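Local coordinates for protein peptidase M28 (PDB 3IIB) that probably hydrolyses peptides or dipeptides as a zinc-dependent carboxypeptidase of family M28, at residues S245-E250 against K290-I295. Residues are numbered along the deposited sequence; the frame is centred on the assembly and turned at random.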
loop_
_atom_site.group_PDB
_atom_site.type_symbol
_atom_site.label_atom_id
_atom_site.label_comp_id
_atom_site.label_asym_id
_atom_site.label_seq_id
_atom_site.Cartn_x
_atom_site.Cartn_y
_atom_site.Cartn_z
ATOM N N SER A 245 -24.219 -13.581 38.660
ATOM C CA SER A 245 -25.274 -13.614 39.678
ATOM C C SER A 245 -25.262 -14.984 40.380
ATOM O O SER A 245 -24.422 -15.228 41.266
ATOM C CB SER A 245 -26.610 -13.243 39.070
ATOM O OG SER A 245 -26.942 -14.044 37.930
ATOM N N THR A 246 -26.074 -15.913 39.893
ATOM C CA THR A 246 -26.212 -17.215 40.550
ATOM C C THR A 246 -24.983 -18.120 40.360
ATOM O O THR A 246 -24.757 -19.051 41.155
ATOM C CB THR A 246 -27.457 -17.927 40.053
ATOM O OG1 THR A 246 -27.362 -18.095 38.632
ATOM C CG2 THR A 246 -28.732 -17.116 40.445
ATOM N N LYS A 247 -24.159 -17.818 39.355
ATOM C CA LYS A 247 -22.964 -18.596 39.073
ATOM C C LYS A 247 -21.760 -17.681 38.906
ATOM O O LYS A 247 -20.891 -17.929 38.058
ATOM C CB LYS A 247 -23.173 -19.478 37.833
ATOM C CG LYS A 247 -24.223 -20.552 38.003
ATOM C CD LYS A 247 -24.254 -21.490 36.804
ATOM C CE LYS A 247 -25.235 -22.625 36.998
ATOM N NZ LYS A 247 -25.092 -23.651 35.951
ATOM N N ALA A 248 -21.676 -16.655 39.763
ATOM C CA ALA A 248 -20.708 -15.575 39.599
ATOM C C ALA A 248 -19.280 -16.083 39.734
ATOM O O ALA A 248 -18.357 -15.462 39.247
ATOM C CB ALA A 248 -20.976 -14.434 40.597
ATOM N N ASP A 249 -19.100 -17.202 40.428
ATOM C CA ASP A 249 -17.759 -17.825 40.590
ATOM C C ASP A 249 -17.237 -18.488 39.308
ATOM O O ASP A 249 -16.062 -18.846 39.215
ATOM C CB ASP A 249 -17.751 -18.866 41.741
ATOM C CG ASP A 249 -18.741 -19.985 41.544
ATOM O OD1 ASP A 249 -19.862 -19.734 41.063
ATOM O OD2 ASP A 249 -18.426 -21.147 41.917
ATOM N N GLU A 250 -18.110 -18.659 38.335
ATOM C CA GLU A 250 -17.728 -19.210 37.057
ATOM C C GLU A 250 -17.531 -18.078 36.048
ATOM O O GLU A 250 -18.224 -17.074 36.098
ATOM C CB GLU A 250 -18.798 -20.150 36.544
ATOM C CG GLU A 250 -19.059 -21.291 37.482
ATOM C CD GLU A 250 -20.060 -22.290 36.957
ATOM O OE1 GLU A 250 -20.035 -22.612 35.752
ATOM O OE2 GLU A 250 -20.869 -22.770 37.791
ATOM N N LYS A 290 -28.992 -9.733 34.609
ATOM C CA LYS A 290 -27.609 -10.134 34.897
ATOM C C LYS A 290 -27.299 -11.508 34.295
ATOM O O LYS A 290 -28.161 -12.383 34.258
ATOM C CB LYS A 290 -27.434 -10.219 36.417
ATOM C CG LYS A 290 -27.689 -8.927 37.106
ATOM C CD LYS A 290 -28.057 -9.114 38.583
ATOM C CE LYS A 290 -28.427 -7.807 39.251
ATOM N NZ LYS A 290 -28.727 -8.013 40.703
ATOM N N PRO A 291 -26.064 -11.716 33.812
ATOM C CA PRO A 291 -25.736 -13.094 33.448
ATOM C C PRO A 291 -25.594 -13.983 34.693
ATOM O O PRO A 291 -25.226 -13.482 35.781
ATOM C CB PRO A 291 -24.365 -12.937 32.760
ATOM C CG PRO A 291 -23.746 -11.772 33.433
ATOM C CD PRO A 291 -24.892 -10.832 33.770
ATOM N N GLU A 292 -25.784 -15.288 34.538
ATOM C CA GLU A 292 -25.510 -16.190 35.648
ATOM C C GLU A 292 -24.030 -16.214 35.983
ATOM O O GLU A 292 -23.632 -16.077 37.163
ATOM C CB GLU A 292 -26.044 -17.574 35.357
ATOM C CG GLU A 292 -27.570 -17.571 35.260
ATOM C CD GLU A 292 -28.153 -18.935 34.907
ATOM O OE1 GLU A 292 -27.377 -19.875 34.741
ATOM O OE2 GLU A 292 -29.395 -19.053 34.772
ATOM N N ARG A 293 -23.211 -16.416 34.971
ATOM C CA ARG A 293 -21.740 -16.415 35.163
ATOM C C ARG A 293 -21.166 -15.025 35.039
ATOM O O ARG A 293 -21.733 -14.178 34.380
ATOM C CB ARG A 293 -21.045 -17.314 34.150
ATOM C CG ARG A 293 -21.490 -18.769 34.194
ATOM C CD ARG A 293 -20.707 -19.736 33.296
ATOM N NE ARG A 293 -21.111 -21.081 33.656
ATOM C CZ ARG A 293 -22.162 -21.738 33.141
ATOM N NH1 ARG A 293 -22.831 -21.249 32.097
ATOM N NH2 ARG A 293 -22.520 -22.917 33.658
ATOM N N THR A 294 -19.979 -14.836 35.619
ATOM C CA THR A 294 -19.208 -13.626 35.381
ATOM C C THR A 294 -18.658 -13.645 33.955
ATOM O O THR A 294 -18.218 -14.691 33.491
ATOM C CB THR A 294 -18.093 -13.517 36.403
ATOM O OG1 THR A 294 -18.697 -13.381 37.700
ATOM C CG2 THR A 294 -17.156 -12.338 36.066
ATOM N N ILE A 295 -18.756 -12.525 33.246
ATOM C CA ILE A 295 -18.111 -12.387 31.938
ATOM C C ILE A 295 -16.867 -11.551 32.108
ATOM O O ILE A 295 -16.930 -10.409 32.558
ATOM C CB ILE A 295 -19.050 -11.767 30.905
ATOM C CG1 ILE A 295 -20.229 -12.727 30.666
ATOM C CG2 ILE A 295 -18.322 -11.416 29.582
ATOM C CD1 ILE A 295 -21.498 -12.056 30.001
HETATM O O HOH W 1 -29.215 -14.270 36.551
HETATM O O HOH W 2 -22.546 -24.481 36.535
HETATM O O HOH W 3 -26.049 -21.958 34.107
#
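A mesh of polar bonds, with E250 and R293 joined in a salt bridge, ties the irregular start of strand 247-257 to the start of strand 293-300, its centre about 29 Å from the centre of the chain and away from the zinc site. R293 presents NE and NH2 side-on to a single oxygen: OE1 of E250 lies 2.8 Å from NE and 3.3 Å from NH2, in the guanidinium plane. The carboxylate is turned 52° against that plane, and NE meets OE1 from above the carboxylate. R293 NH1 bonds instead to the carbonyls of M430 and S433, at the C-terminal end of helix 413-432 and just beyond it, and Y325 makes a cation-pi contact. K247 runs extended beside R293, laying CD over one guanidinium face. NZ comes within 3.5 Å of NH2, a like-charge approach probably eased by the carboxylate of E250 and by a water that accepts from both nitrogens and donates to E250 OE2. A second water links NZ to E292 OE1.

The strands run parallel in the central sheet and are joined through helix 267-285, a beta-alpha-beta unit of the zinc-peptidase fold. E292 O takes two amides from opposite faces of its plane, S245 N nearly straight (167°) and K247 N at 2.8 Å. Beside it, S245 OG donates to P291 O and also accepts from a water that bridges to K290 O. K247 to E250 forms a type I beta turn, and T294 binds two of its carbonyls: N donates to E250 O at 2.9 Å, while OG1, anti to its own carbonyl carbon (chi1 -64°), donates to an in-plane lone pair of A248 O, 2.6 Å away. T246 OG1 rests against CG of E292 at 3.4 Å.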